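Local atomic coordinates of protein Pcdhgb2 (Mus musculus, PDB entry 5SZR), a protein that probably mediates calcium-dependent cell-cell adhesion through its extracellular cadherin domains and may help establish and maintain specific neuronal connections in the brain. Residues A[285-296]-A[307-317]. Sequence-based numbering, arbitrary orientation.
With CA (calcium ion), chain Q; CA (calcium ion), chain P; NAG (2-acetamido-2-deoxy-beta-D-glucopyranose), chain E.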
loop_
_atom_site.group_PDB
_atom_site.type_symbol
_atom_site.label_atom_id
_atom_site.label_comp_id
_atom_site.label_asym_id
_atom_site.label_seq_id
_atom_site.Cartn_x
_atom_site.Cartn_y
_atom_site.Cartn_z
ATOM N N HIS A 285 -23.504 31.135 -16.943
ATOM C CA HIS A 285 -23.922 30.105 -17.891
ATOM C C HIS A 285 -24.183 30.681 -19.277
ATOM O O HIS A 285 -24.012 29.984 -20.283
ATOM C CB HIS A 285 -25.172 29.396 -17.364
ATOM C CG HIS A 285 -25.802 28.457 -18.348
ATOM N ND1 HIS A 285 -25.431 27.134 -18.456
ATOM C CD2 HIS A 285 -26.784 28.647 -19.260
ATOM C CE1 HIS A 285 -26.155 26.551 -19.395
ATOM N NE2 HIS A 285 -26.983 27.448 -19.899
ATOM N N GLU A 286 -24.583 31.948 -19.353
ATOM C CA GLU A 286 -24.878 32.554 -20.644
ATOM C C GLU A 286 -23.619 32.849 -21.453
ATOM O O GLU A 286 -23.705 32.957 -22.681
ATOM C CB GLU A 286 -25.706 33.821 -20.439
ATOM C CG GLU A 286 -27.200 33.561 -20.193
ATOM C CD GLU A 286 -27.494 32.874 -18.865
ATOM O OE1 GLU A 286 -26.992 33.337 -17.825
ATOM O OE2 GLU A 286 -28.241 31.874 -18.861
ATOM N N GLN A 287 -22.458 32.976 -20.804
ATOM C CA GLN A 287 -21.205 33.157 -21.525
ATOM C C GLN A 287 -20.527 31.825 -21.841
ATOM O O GLN A 287 -20.067 31.621 -22.967
ATOM C CB GLN A 287 -20.255 34.061 -20.729
ATOM C CG GLN A 287 -20.658 35.530 -20.725
ATOM C CD GLN A 287 -20.741 36.121 -22.123
ATOM O OE1 GLN A 287 -19.848 35.922 -22.947
ATOM N NE2 GLN A 287 -21.821 36.844 -22.397
ATOM N N LEU A 288 -20.466 30.914 -20.875
ATOM C CA LEU A 288 -19.787 29.640 -21.070
ATOM C C LEU A 288 -20.528 28.542 -20.324
ATOM O O LEU A 288 -20.746 28.644 -19.114
ATOM C CB LEU A 288 -18.333 29.717 -20.590
ATOM C CG LEU A 288 -17.449 28.485 -20.798
ATOM C CD1 LEU A 288 -17.351 28.127 -22.277
ATOM C CD2 LEU A 288 -16.075 28.750 -20.214
ATOM N N ARG A 289 -20.902 27.491 -21.051
ATOM C CA ARG A 289 -21.653 26.390 -20.469
ATOM C C ARG A 289 -20.765 25.299 -19.890
ATOM O O ARG A 289 -21.209 24.574 -18.993
ATOM C CB ARG A 289 -22.592 25.782 -21.520
ATOM C CG ARG A 289 -23.698 26.732 -21.976
ATOM C CD ARG A 289 -24.061 26.510 -23.437
ATOM N NE ARG A 289 -25.056 25.459 -23.623
ATOM C CZ ARG A 289 -26.296 25.674 -24.054
ATOM N NH1 ARG A 289 -26.694 26.904 -24.347
ATOM N NH2 ARG A 289 -27.136 24.660 -24.200
ATOM N N SER A 290 -19.523 25.180 -20.359
ATOM C CA SER A 290 -18.680 24.056 -19.981
ATOM C C SER A 290 -17.230 24.364 -20.334
ATOM O O SER A 290 -16.953 25.096 -21.288
ATOM C CB SER A 290 -19.141 22.774 -20.682
ATOM O OG SER A 290 -18.373 21.661 -20.274
ATOM N N PHE A 291 -16.308 23.793 -19.556
ATOM C CA PHE A 291 -14.893 23.854 -19.896
ATOM C C PHE A 291 -14.192 22.601 -19.390
ATOM O O PHE A 291 -14.659 21.927 -18.466
ATOM C CB PHE A 291 -14.215 25.121 -19.349
ATOM C CG PHE A 291 -14.308 25.281 -17.860
ATOM C CD1 PHE A 291 -13.285 24.844 -17.038
ATOM C CD2 PHE A 291 -15.406 25.897 -17.283
ATOM C CE1 PHE A 291 -13.365 24.998 -15.663
ATOM C CE2 PHE A 291 -15.493 26.058 -15.911
ATOM C CZ PHE A 291 -14.472 25.611 -15.101
ATOM N N GLN A 292 -13.059 22.295 -20.015
ATOM C CA GLN A 292 -12.306 21.085 -19.729
ATOM C C GLN A 292 -10.995 21.418 -19.029
ATOM O O GLN A 292 -10.421 22.495 -19.212
ATOM C CB GLN A 292 -12.031 20.298 -21.010
ATOM C CG GLN A 292 -12.858 19.031 -21.118
ATOM C CD GLN A 292 -12.846 18.437 -22.512
ATOM O OE1 GLN A 292 -12.729 19.154 -23.509
ATOM N NE2 GLN A 292 -12.980 17.118 -22.590
ATOM N N LEU A 293 -10.518 20.459 -18.242
ATOM C CA LEU A 293 -9.425 20.677 -17.310
ATOM C C LEU A 293 -8.647 19.377 -17.159
ATOM O O LEU A 293 -9.245 18.302 -17.076
ATOM C CB LEU A 293 -9.978 21.135 -15.955
ATOM C CG LEU A 293 -9.089 21.887 -14.976
ATOM C CD1 LEU A 293 -8.713 23.236 -15.563
ATOM C CD2 LEU A 293 -9.818 22.048 -13.650
ATOM N N THR A 294 -7.318 19.476 -17.122
ATOM C CA THR A 294 -6.460 18.314 -16.888
ATOM C C THR A 294 -5.625 18.555 -15.636
ATOM O O THR A 294 -4.778 19.454 -15.613
ATOM C CB THR A 294 -5.559 18.028 -18.089
ATOM O OG1 THR A 294 -6.358 17.565 -19.185
ATOM C CG2 THR A 294 -4.541 16.951 -17.731
ATOM N N LEU A 295 -5.859 17.750 -14.607
ATOM C CA LEU A 295 -5.114 17.832 -13.360
ATOM C C LEU A 295 -4.060 16.731 -13.303
ATOM O O LEU A 295 -4.135 15.727 -14.017
ATOM C CB LEU A 295 -6.052 17.726 -12.154
ATOM C CG LEU A 295 -7.153 18.785 -12.063
ATOM C CD1 LEU A 295 -8.434 18.286 -12.716
ATOM C CD2 LEU A 295 -7.405 19.202 -10.621
ATOM N N GLN A 296 -3.064 16.936 -12.441
ATOM C CA GLN A 296 -1.957 16.002 -12.302
ATOM C C GLN A 296 -1.682 15.737 -10.830
ATOM O O GLN A 296 -1.656 16.671 -10.022
ATOM C CB GLN A 296 -0.689 16.527 -12.979
ATOM C CG GLN A 296 0.531 15.652 -12.719
ATOM C CD GLN A 296 1.779 16.153 -13.411
ATOM O OE1 GLN A 296 2.063 15.777 -14.547
ATOM N NE2 GLN A 296 2.536 17.006 -12.728
ATOM N N ALA A 307 0.458 11.015 -12.369
ATOM C CA ALA A 307 -0.669 10.624 -13.202
ATOM C C ALA A 307 -1.459 11.866 -13.591
ATOM O O ALA A 307 -1.411 12.902 -12.919
ATOM C CB ALA A 307 -1.587 9.619 -12.499
ATOM N N ASN A 308 -2.198 11.739 -14.689
ATOM C CA ASN A 308 -3.024 12.802 -15.241
ATOM C C ASN A 308 -4.470 12.346 -15.300
ATOM O O ASN A 308 -4.751 11.190 -15.634
ATOM C CB ASN A 308 -2.564 13.173 -16.637
ATOM C CG ASN A 308 -1.194 13.773 -16.644
ATOM O OD1 ASN A 308 -0.858 14.585 -15.780
ATOM N ND2 ASN A 308 -0.379 13.380 -17.607
ATOM N N VAL A 309 -5.389 13.257 -14.989
ATOM C CA VAL A 309 -6.811 12.950 -15.004
ATOM C C VAL A 309 -7.547 14.121 -15.638
ATOM O O VAL A 309 -7.154 15.282 -15.488
ATOM C CB VAL A 309 -7.345 12.646 -13.584
ATOM C CG1 VAL A 309 -7.281 13.886 -12.703
ATOM C CG2 VAL A 309 -8.755 12.082 -13.642
ATOM N N SER A 310 -8.609 13.808 -16.372
ATOM C CA SER A 310 -9.413 14.821 -17.040
ATOM C C SER A 310 -10.606 15.194 -16.170
ATOM O O SER A 310 -11.286 14.318 -15.622
ATOM C CB SER A 310 -9.893 14.329 -18.407
ATOM O OG SER A 310 -10.724 15.301 -19.027
ATOM N N MET A 311 -10.856 16.492 -16.044
ATOM C CA MET A 311 -12.039 16.998 -15.362
ATOM C C MET A 311 -12.830 17.877 -16.317
ATOM O O MET A 311 -12.259 18.746 -16.983
ATOM C CB MET A 311 -11.671 17.790 -14.107
ATOM C CG MET A 311 -12.861 18.463 -13.455
ATOM S SD MET A 311 -12.435 19.427 -12.000
ATOM C CE MET A 311 -12.296 18.137 -10.764
ATOM N N ARG A 312 -14.136 17.646 -16.388
ATOM C CA ARG A 312 -15.048 18.516 -17.116
ATOM C C ARG A 312 -15.975 19.206 -16.124
ATOM O O ARG A 312 -16.518 18.564 -15.218
ATOM C CB ARG A 312 -15.858 17.739 -18.156
ATOM C CG ARG A 312 -16.868 18.605 -18.888
ATOM C CD ARG A 312 -17.576 17.850 -20.000
ATOM N NE ARG A 312 -16.733 17.667 -21.179
ATOM C CZ ARG A 312 -16.577 18.581 -22.134
ATOM N NH1 ARG A 312 -17.202 19.749 -22.049
ATOM N NH2 ARG A 312 -15.798 18.328 -23.175
ATOM N N VAL A 313 -16.145 20.512 -16.292
ATOM C CA VAL A 313 -16.954 21.326 -15.394
ATOM C C VAL A 313 -18.149 21.846 -16.183
ATOM O O VAL A 313 -17.980 22.527 -17.202
ATOM C CB VAL A 313 -16.133 22.477 -14.792
ATOM C CG1 VAL A 313 -17.003 23.340 -13.891
ATOM C CG2 VAL A 313 -14.938 21.916 -14.021
ATOM N N LEU A 314 -19.354 21.514 -15.724
ATOM C CA LEU A 314 -20.589 21.947 -16.363
ATOM C C LEU A 314 -21.183 23.100 -15.564
ATOM O O LEU A 314 -21.547 22.933 -14.396
ATOM C CB LEU A 314 -21.587 20.794 -16.474
ATOM C CG LEU A 314 -21.241 19.752 -17.540
ATOM C CD1 LEU A 314 -22.123 18.518 -17.416
ATOM C CD2 LEU A 314 -21.371 20.374 -18.923
ATOM N N VAL A 315 -21.260 24.268 -16.190
ATOM C CA VAL A 315 -21.826 25.451 -15.552
ATOM C C VAL A 315 -23.345 25.352 -15.625
ATOM O O VAL A 315 -23.921 25.274 -16.716
ATOM C CB VAL A 315 -21.315 26.733 -16.223
ATOM C CG1 VAL A 315 -21.956 27.958 -15.592
ATOM C CG2 VAL A 315 -19.797 26.801 -16.128
ATOM N N GLY A 316 -23.998 25.348 -14.465
ATOM C CA GLY A 316 -25.432 25.128 -14.402
ATOM C C GLY A 316 -26.217 26.413 -14.619
ATOM O O GLY A 316 -25.840 27.478 -14.140
ATOM N N ASP A 317 -27.322 26.295 -15.345
ATOM C CA ASP A 317 -28.158 27.447 -15.643
ATOM C C ASP A 317 -29.053 27.773 -14.455
ATOM O O ASP A 317 -29.721 26.891 -13.908
ATOM C CB ASP A 317 -29.003 27.179 -16.886
ATOM C CG ASP A 317 -29.853 28.371 -17.282
ATOM O OD1 ASP A 317 -29.399 29.519 -17.087
ATOM O OD2 ASP A 317 -30.977 28.159 -17.789
HETATM CA CA CA Q . -29.034 31.911 -16.630
HETATM CA CA CA P . -26.072 34.445 -16.020
HETATM C C1 NAG E . 0.891 14.036 -17.541
HETATM C C2 NAG E . 2.172 13.243 -17.744
HETATM C C3 NAG E . 3.374 14.147 -17.479
HETATM C C4 NAG E . 3.275 15.425 -18.309
HETATM C C5 NAG E . 1.897 16.073 -18.143
HETATM C C6 NAG E . 1.653 17.246 -19.066
HETATM C C7 NAG E . 1.830 10.854 -17.308
HETATM C C8 NAG E . 1.928 9.749 -16.302
HETATM N N2 NAG E . 2.208 12.067 -16.890
HETATM O O3 NAG E . 4.583 13.452 -17.768
HETATM O O4 NAG E . 4.274 16.350 -17.892
HETATM O O5 NAG E . 0.867 15.119 -18.428
HETATM O O6 NAG E . 2.856 17.703 -19.666
HETATM O O7 NAG E . 1.431 10.658 -18.451
HETATM O O HOH W 1 -26.937 36.653 -17.071
HETATM O O HOH W 2 -24.445 35.505 -14.611
#
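V313 O is gripped by two donors of the facing strand: F291 N, in the carbonyl plane at 3.2 Å, and the hydroxyl S290 OG, which sits above that plane, 49° out of it. S290 OG in turn accepts from R312 NH1 at 2.9 Å, lying close to the guanidinium plane, so the serine relays the arginine onto the backbone. The bend of R312 at chi3 swings the guanidinium back over the 290-296 strand, where Q292 CG covers one of its faces. A leucine in place of R312 would probably leave S290 OG without this donor and uncover the aliphatic part of Q292.

F291, L293, L295, V309, M311 and V313 line the other, buried face. V313 CB stands over the F291 ring, 3.8 Å from its centroid and 22° off the normal, a CH-pi contact made possible by F291 chi1 of 58°, which sets CG between the backbone N and the carbonyl carbon. Further along, L295 CD1 packs on M311 CB at 3.6 Å; from the opposing sheet V268 touches F291 and L293, and V270 touches L295.

From the turn ahead of strand 290-296, H285 ND1 donates to V315 O, near the end of the partner strand, at 3.0 Å and at the edge of the imidazole, while D317 CB lies over the ring centre. The neighbouring carboxylates converge on calcium: E286 bridges both ions through OE1, and D317 OD1 binds one of them at 2.5 Å, with E226, R318 O, D320 and D360 nearby in the cluster; D317 OD2 is held by S361 N. At the far end N308 ND2 carries an N-linked glycan. This antiparallel hairpin, ending in an interdomain calcium site, is characteristic of the Greek-key beta sandwich of a cadherin repeat.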